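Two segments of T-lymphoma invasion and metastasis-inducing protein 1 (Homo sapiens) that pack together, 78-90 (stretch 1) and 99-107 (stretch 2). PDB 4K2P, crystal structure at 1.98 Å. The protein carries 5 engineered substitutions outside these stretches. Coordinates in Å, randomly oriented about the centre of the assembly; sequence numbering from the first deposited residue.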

ATOM      1  N   ALA A  78      -4.757   9.172   3.208  1.00 21.87           N
ATOM      2  CA  ALA A  78      -4.818  10.625   3.203  1.00 22.64           C
ATOM      3  C   ALA A  78      -3.425  11.188   3.425  1.00 25.58           C
ATOM      4  O   ALA A  78      -2.608  10.580   4.112  1.00 28.06           O
ATOM      5  N   VAL A  79      -3.159  12.342   2.826  1.00 24.85           N
ATOM      6  CA  VAL A  79      -1.904  13.058   3.023  1.00 27.46           C
ATOM      7  C   VAL A  79      -2.227  14.473   3.461  1.00 28.77           C
ATOM      8  O   VAL A  79      -1.909  15.433   2.767  1.00 30.91           O
ATOM      9  N   PRO A  80      -2.860  14.619   4.628  1.00 28.59           N
ATOM     10  CA  PRO A  80      -3.221  15.969   5.061  1.00 30.28           C
ATOM     11  C   PRO A  80      -1.987  16.829   5.329  1.00 35.44           C
ATOM     12  O   PRO A  80      -2.099  18.040   5.447  1.00 36.83           O
ATOM     13  N   GLU A  81      -0.826  16.185   5.408  1.00 38.05           N
ATOM     14  CA  GLU A  81       0.442  16.850   5.672  1.00 44.44           C
ATOM     15  C   GLU A  81       1.058  17.430   4.407  1.00 42.70           C
ATOM     16  O   GLU A  81       2.150  17.991   4.447  1.00 44.83           O
ATOM     17  N   HIS A  82       0.374  17.265   3.279  1.00 39.10           N
ATOM     18  CA  HIS A  82       0.924  17.670   1.998  1.00 36.95           C
ATOM     19  C   HIS A  82       1.176  19.167   2.052  1.00 41.61           C
ATOM     20  O   HIS A  82       0.298  19.941   2.442  1.00 44.80           O
ATOM     21  N   PRO A  83       2.387  19.586   1.677  1.00 43.22           N
ATOM     22  CA  PRO A  83       2.795  20.951   2.017  1.00 50.02           C
ATOM     23  C   PRO A  83       2.099  22.070   1.233  1.00 55.08           C
ATOM     24  O   PRO A  83       2.221  23.229   1.641  1.00 58.97           O
ATOM     25  N   LYS A  84       1.400  21.751   0.146  1.00 54.38           N
ATOM     26  CA  LYS A  84       0.847  22.795  -0.722  1.00 57.32           C
ATOM     27  C   LYS A  84      -0.641  22.637  -1.054  1.00 51.67           C
ATOM     28  O   LYS A  84      -1.296  23.613  -1.428  1.00 53.74           O
ATOM     29  N   LYS A  85      -1.167  21.424  -0.937  1.00 45.20           N
ATOM     30  CA  LYS A  85      -2.538  21.150  -1.373  1.00 41.00           C
ATOM     31  C   LYS A  85      -3.350  20.413  -0.318  1.00 39.66           C
ATOM     32  O   LYS A  85      -2.835  19.526   0.371  1.00 39.18           O
ATOM     33  N   ASP A  86      -4.621  20.799  -0.189  1.00 38.62           N
ATOM     34  CA  ASP A  86      -5.563  20.092   0.676  1.00 37.14           C
ATOM     35  C   ASP A  86      -6.242  18.951  -0.087  1.00 32.20           C
ATOM     36  O   ASP A  86      -6.283  18.951  -1.312  1.00 30.06           O
ATOM     37  N   PHE A  87      -6.738  17.970   0.658  1.00 31.52           N
ATOM     38  CA  PHE A  87      -7.529  16.867   0.117  1.00 29.18           C
ATOM     39  C   PHE A  87      -6.750  15.989  -0.849  1.00 27.82           C
ATOM     40  O   PHE A  87      -7.289  15.493  -1.841  1.00 25.51           O
ATOM     41  N   VAL A  88      -5.482  15.777  -0.518  1.00 27.11           N
ATOM     42  CA  VAL A  88      -4.624  14.859  -1.246  1.00 24.24           C
ATOM     43  C   VAL A  88      -4.692  13.476  -0.604  1.00 22.69           C
ATOM     44  O   VAL A  88      -4.726  13.363   0.616  1.00 23.05           O
ATOM     45  N   PHE A  89      -4.788  12.434  -1.420  1.00 21.80           N
ATOM     46  CA  PHE A  89      -4.556  11.068  -0.951  1.00 23.25           C
ATOM     47  C   PHE A  89      -3.583  10.369  -1.883  1.00 21.04           C
ATOM     48  O   PHE A  89      -3.371  10.813  -2.999  1.00 20.34           O
ATOM     49  N   CYS A  90      -2.977   9.285  -1.402  1.00 21.61           N
ATOM     50  CA  CYS A  90      -1.898   8.603  -2.101  1.00 21.56           C
ATOM     51  C   CYS A  90      -2.222   7.120  -2.196  1.00 21.42           C
ATOM     52  O   CYS A  90      -2.509   6.481  -1.184  1.00 19.45           O
ATOM     53  N   PHE A  99       0.869   6.970  -6.430  1.00 18.73           N
ATOM     54  CA  PHE A  99       0.235   8.043  -7.183  1.00 22.88           C
ATOM     55  C   PHE A  99      -0.441   8.977  -6.205  1.00 22.05           C
ATOM     56  O   PHE A  99      -1.017   8.530  -5.228  1.00 22.83           O
ATOM     57  N   LEU A 100      -0.334  10.276  -6.447  1.00 22.64           N
ATOM     58  CA  LEU A 100      -1.088  11.259  -5.686  1.00 21.68           C
ATOM     59  C   LEU A 100      -2.357  11.692  -6.423  1.00 19.37           C
ATOM     60  O   LEU A 100      -2.363  11.835  -7.637  1.00 18.83           O
ATOM     61  N   PHE A 101      -3.401  11.939  -5.645  1.00 18.69           N
ATOM     62  CA  PHE A 101      -4.693  12.378  -6.139  1.00 19.87           C
ATOM     63  C   PHE A 101      -5.180  13.539  -5.276  1.00 22.28           C
ATOM     64  O   PHE A 101      -5.005  13.504  -4.061  1.00 23.72           O
ATOM     65  N   GLN A 102      -5.781  14.556  -5.892  1.00 21.41           N
ATOM     66  CA  GLN A 102      -6.418  15.639  -5.149  1.00 22.33           C
ATOM     67  C   GLN A 102      -7.902  15.712  -5.504  1.00 23.93           C
ATOM     68  O   GLN A 102      -8.272  15.764  -6.685  1.00 23.44           O
ATOM     69  N   THR A 103      -8.736  15.709  -4.469  1.00 25.21           N
ATOM     70  CA  THR A 103     -10.174  15.870  -4.610  1.00 29.06           C
ATOM     71  C   THR A 103     -10.614  17.196  -3.937  1.00 28.14           C
ATOM     72  O   THR A 103      -9.783  18.077  -3.693  1.00 30.06           O
ATOM     73  N   THR A 104     -11.906  17.335  -3.643  1.00 27.58           N
ATOM     74  CA  THR A 104     -12.517  18.634  -3.364  1.00 26.92           C
ATOM     75  C   THR A 104     -12.844  18.873  -1.900  1.00 27.06           C
ATOM     76  O   THR A 104     -13.072  20.007  -1.498  1.00 28.66           O
ATOM     77  N   SER A 105     -12.890  17.807  -1.107  1.00 27.94           N
ATOM     78  CA  SER A 105     -13.254  17.922   0.302  1.00 30.48           C
ATOM     79  C   SER A 105     -12.828  16.692   1.073  1.00 29.48           C
ATOM     80  O   SER A 105     -12.434  15.686   0.493  1.00 27.13           O
ATOM     81  N   GLN A 106     -12.913  16.775   2.391  1.00 29.67           N
ATOM     82  CA  GLN A 106     -12.558  15.653   3.246  1.00 29.33           C
ATOM     83  C   GLN A 106     -13.532  14.497   3.026  1.00 28.00           C
ATOM     84  O   GLN A 106     -13.139  13.329   3.026  1.00 26.42           O
ATOM     85  N   THR A 107     -14.800  14.826   2.822  1.00 29.61           N
ATOM     86  CA  THR A 107     -15.827  13.808   2.647  1.00 31.97           C
ATOM     87  C   THR A 107     -15.558  13.004   1.379  1.00 27.96           C
ATOM     88  O   THR A 107     -15.599  11.777   1.394  1.00 26.52           O
TER

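The contact is built on a short antiparallel pairing, strand 88-90 against strand 99-102, and the backbone sets the rule for where each side chain goes. Phe89 and Phe101 form the hydrogen-bonded pair, with Phe89 N to Phe101 O and Phe101 N to Phe89 O both at 2.9 Å. A further bond from Thr103 N to Phe87 O, 3.0 Å, extends the ladder beyond the strands. This register puts Val88, Cys90, Leu100 and Gln102 on one face of the sheet and Phe89 and Phe101 on the other.

On the first face the apolar packing centres on Leu100. With chi1 m and chi2 t, its end comes nearer to stretch 1 than its CA-to-CB bond suggests. Leu100 CD2 lies 3.7 Å from Cys90 CB, 3.9 Å from Val88 CG1 and 4.5 Å from Val79 CG2, so one methyl meets three residues, each with chi1 t. The other methyl, Leu100 CD1, approaches His82 NE2 at 4.3 Å, obliquely to the ring. His82, also t, turns its other nitrogen back to its own loop, where ND1 accepts weak hydrogen bonds from Lys84 N (3.5 Å) and Lys85 N (3.4 Å).

The opposite face is aromatic. Phe89 has chi1 p and Phe101 chi1 m, and their rings lie nearly parallel, planes at 19°, but slid apart with centroids 5.2 Å from each other. Overlap is slight; instead Phe101 CB sits over the face of the Phe89 ring, 3.6 Å from its centroid, and Phe89 CZ comes within 3.3 Å of Phe101 CB. Thr103, chi1 t, brings its methyl to the edge of the same ring, CG2 to Phe89 CE1 4.2 Å.

Beyond the strand, Phe87 gives up the most surface of any residue here. Its backbone takes a positive phi, and its CA-to-CB bond points toward stretch 2. With chi1 m, the ring lies against backbone rather than another side-chain cluster: Ser105 CA stands 3.5 Å from the ring centroid, almost exactly on its normal, while Phe87 CE2 reaches Thr104 O at 3.3 Å and Phe87 CE1 reaches Gln106 N at 3.4 Å. The CA-to-CB bond of Ser105, chi1 p, points away from stretch 1, and its side chain caps a backbone N just past the stretch, at the start of the helix.

Side-chain polarity across the contact is sparse. Gln102 extends with chi1 and chi2 both t, and its NE2 donates to Asp86 O at 3.3 Å while lying 3.6 Å from Lys85 CB. An amide thus satisfies a loop carbonyl where the strand pairing has ended, and no salt bridge is involved.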

ATOM      1  CB  ALA A  78      -5.760  11.127   4.277  1.00 23.12           C
ATOM      2  CB  VAL A  79      -1.042  13.098   1.748  1.00 30.34           C
ATOM      3  CG1 VAL A  79       0.379  13.545   2.088  1.00 34.74           C
ATOM      4  CG2 VAL A  79      -1.021  11.734   1.073  1.00 29.75           C
ATOM      5  CB  PRO A  80      -4.010  15.725   6.350  1.00 30.95           C
ATOM      6  CG  PRO A  80      -3.518  14.419   6.845  1.00 30.42           C
ATOM      7  CD  PRO A  80      -3.221  13.603   5.628  1.00 27.11           C
ATOM      8  CB  GLU A  81       1.432  15.871   6.319  1.00 49.30           C
ATOM      9  CG  GLU A  81       1.948  14.743   5.396  1.00 49.68           C
ATOM     10  CD  GLU A  81       1.139  13.447   5.490  1.00 47.87           C
ATOM     11  OE1 GLU A  81      -0.039  13.490   5.909  1.00 46.37           O
ATOM     12  OE2 GLU A  81       1.698  12.369   5.166  1.00 46.97           O
ATOM     13  CB  HIS A  82      -0.008  17.300   0.839  1.00 32.55           C
ATOM     14  CG  HIS A  82       0.639  17.418  -0.506  1.00 31.32           C
ATOM     15  ND1 HIS A  82       0.742  18.617  -1.178  1.00 32.95           N
ATOM     16  CD2 HIS A  82       1.253  16.496  -1.284  1.00 31.21           C
ATOM     17  CE1 HIS A  82       1.373  18.425  -2.322  1.00 33.75           C
ATOM     18  NE2 HIS A  82       1.695  17.147  -2.412  1.00 32.71           N
ATOM     19  CB  PRO A  83       4.296  20.942   1.713  1.00 50.71           C
ATOM     20  CG  PRO A  83       4.482  19.873   0.695  1.00 45.52           C
ATOM     21  CD  PRO A  83       3.432  18.846   0.943  1.00 40.78           C
ATOM     22  CB  LYS A  84       1.683  22.896  -1.999  1.00 63.04           C
ATOM     23  CG  LYS A  84       3.030  23.554  -1.709  1.00 72.29           C
ATOM     24  CD  LYS A  84       3.974  23.614  -2.894  1.00 78.33           C
ATOM     25  CE  LYS A  84       5.225  24.401  -2.508  1.00 85.33           C
ATOM     26  NZ  LYS A  84       6.214  24.535  -3.611  1.00 88.25           N
ATOM     27  CB  LYS A  85      -2.517  20.339  -2.667  1.00 39.01           C
ATOM     28  CG  LYS A  85      -1.749  21.027  -3.768  1.00 43.98           C
ATOM     29  CD  LYS A  85      -2.097  20.482  -5.137  1.00 46.71           C
ATOM     30  CE  LYS A  85      -1.346  21.236  -6.222  1.00 51.58           C
ATOM     31  NZ  LYS A  85      -1.498  22.711  -6.092  1.00 55.08           N
ATOM     32  CB  ASP A  86      -6.623  21.052   1.239  1.00 40.66           C
ATOM     33  CG  ASP A  86      -6.057  22.034   2.253  1.00 48.42           C
ATOM     34  OD1 ASP A  86      -5.086  21.683   2.961  1.00 52.34           O
ATOM     35  OD2 ASP A  86      -6.584  23.162   2.345  1.00 51.12           O
ATOM     36  CB  PHE A  87      -8.785  17.425  -0.548  1.00 28.81           C
ATOM     37  CG  PHE A  87      -9.493  18.428   0.301  1.00 31.57           C
ATOM     38  CD1 PHE A  87      -9.731  18.158   1.638  1.00 31.93           C
ATOM     39  CD2 PHE A  87      -9.888  19.647  -0.211  1.00 33.96           C
ATOM     40  CE1 PHE A  87     -10.371  19.086   2.445  1.00 34.17           C
ATOM     41  CE2 PHE A  87     -10.527  20.573   0.593  1.00 36.14           C
ATOM     42  CZ  PHE A  87     -10.765  20.286   1.925  1.00 35.62           C
ATOM     43  CB  VAL A  88      -3.158  15.358  -1.273  1.00 24.61           C
ATOM     44  CG1 VAL A  88      -2.250  14.365  -1.983  1.00 20.20           C
ATOM     45  CG2 VAL A  88      -3.082  16.712  -1.945  1.00 27.72           C
ATOM     46  CB  PHE A  89      -5.863  10.278  -0.817  1.00 23.93           C
ATOM     47  CG  PHE A  89      -6.700  10.210  -2.073  1.00 25.04           C
ATOM     48  CD1 PHE A  89      -7.574  11.232  -2.400  1.00 26.99           C
ATOM     49  CD2 PHE A  89      -6.664   9.087  -2.886  1.00 23.14           C
ATOM     50  CE1 PHE A  89      -8.364  11.150  -3.539  1.00 27.61           C
ATOM     51  CE2 PHE A  89      -7.447   9.001  -4.011  1.00 23.95           C
ATOM     52  CZ  PHE A  89      -8.302  10.031  -4.340  1.00 25.18           C
ATOM     53  CB  CYS A  90      -0.563   8.813  -1.380  1.00 23.38           C
ATOM     54  SG  CYS A  90       0.850   7.967  -2.141  1.00 26.59           S
ATOM     55  CB  PHE A  99      -0.803   7.484  -8.171  1.00 24.07           C
ATOM     56  CG  PHE A  99      -0.286   6.364  -9.022  1.00 26.05           C
ATOM     57  CD1 PHE A  99      -0.320   5.056  -8.558  1.00 25.46           C
ATOM     58  CD2 PHE A  99       0.225   6.609 -10.288  1.00 27.25           C
ATOM     59  CE1 PHE A  99       0.161   4.011  -9.339  1.00 26.16           C
ATOM     60  CE2 PHE A  99       0.706   5.565 -11.070  1.00 28.15           C
ATOM     61  CZ  PHE A  99       0.677   4.267 -10.588  1.00 27.07           C
ATOM     62  CB  LEU A 100      -0.219  12.480  -5.396  1.00 23.08           C
ATOM     63  CG  LEU A 100       1.008  12.229  -4.512  1.00 26.26           C
ATOM     64  CD1 LEU A 100       1.885  13.451  -4.518  1.00 27.49           C
ATOM     65  CD2 LEU A 100       0.600  11.876  -3.088  1.00 27.35           C
ATOM     66  CB  PHE A 101      -5.723  11.252  -6.086  1.00 21.34           C
ATOM     67  CG  PHE A 101      -5.345  10.028  -6.856  1.00 23.08           C
ATOM     68  CD1 PHE A 101      -5.686   9.891  -8.196  1.00 23.08           C
ATOM     69  CD2 PHE A 101      -4.691   8.985  -6.229  1.00 23.01           C
ATOM     70  CE1 PHE A 101      -5.357   8.745  -8.898  1.00 25.07           C
ATOM     71  CE2 PHE A 101      -4.363   7.836  -6.925  1.00 25.10           C
ATOM     72  CZ  PHE A 101      -4.696   7.715  -8.261  1.00 24.87           C
ATOM     73  CB  GLN A 102      -5.753  16.988  -5.435  1.00 24.43           C
ATOM     74  CG  GLN A 102      -6.302  18.147  -4.568  1.00 27.21           C
ATOM     75  CD  GLN A 102      -5.883  19.525  -5.061  1.00 32.17           C
ATOM     76  OE1 GLN A 102      -5.610  19.718  -6.245  1.00 32.90           O
ATOM     77  NE2 GLN A 102      -5.837  20.491  -4.149  1.00 34.97           N
ATOM     78  CB  THR A 103     -10.903  14.638  -4.022  1.00 28.24           C
ATOM     79  OG1 THR A 103     -12.307  14.707  -4.300  1.00 27.79           O
ATOM     80  CG2 THR A 103     -10.666  14.527  -2.525  1.00 32.42           C
ATOM     81  CB  THR A 104     -13.829  18.797  -4.160  1.00 29.28           C
ATOM     82  OG1 THR A 104     -14.606  17.599  -4.030  1.00 29.86           O
ATOM     83  CG2 THR A 104     -13.541  19.044  -5.627  1.00 27.61           C
ATOM     84  CB  SER A 105     -14.766  18.129   0.462  1.00 35.16           C
ATOM     85  OG  SER A 105     -15.483  16.977   0.056  1.00 34.64           O
ATOM     86  CB  GLN A 106     -12.554  16.088   4.717  1.00 35.64           C
ATOM     87  CG  GLN A 106     -12.197  14.979   5.695  1.00 38.77           C
ATOM     88  CD  GLN A 106     -10.858  14.339   5.388  1.00 37.90           C
ATOM     89  OE1 GLN A 106      -9.956  14.978   4.846  1.00 36.18           O
ATOM     90  NE2 GLN A 106     -10.728  13.065   5.720  1.00 39.54           N
ATOM     91  CB  THR A 107     -17.233  14.437   2.588  1.00 39.79           C
ATOM     92  OG1 THR A 107     -17.586  14.927   3.886  1.00 43.91           O
ATOM     93  CG2 THR A 107     -18.281  13.418   2.144  1.00 43.19           C
TER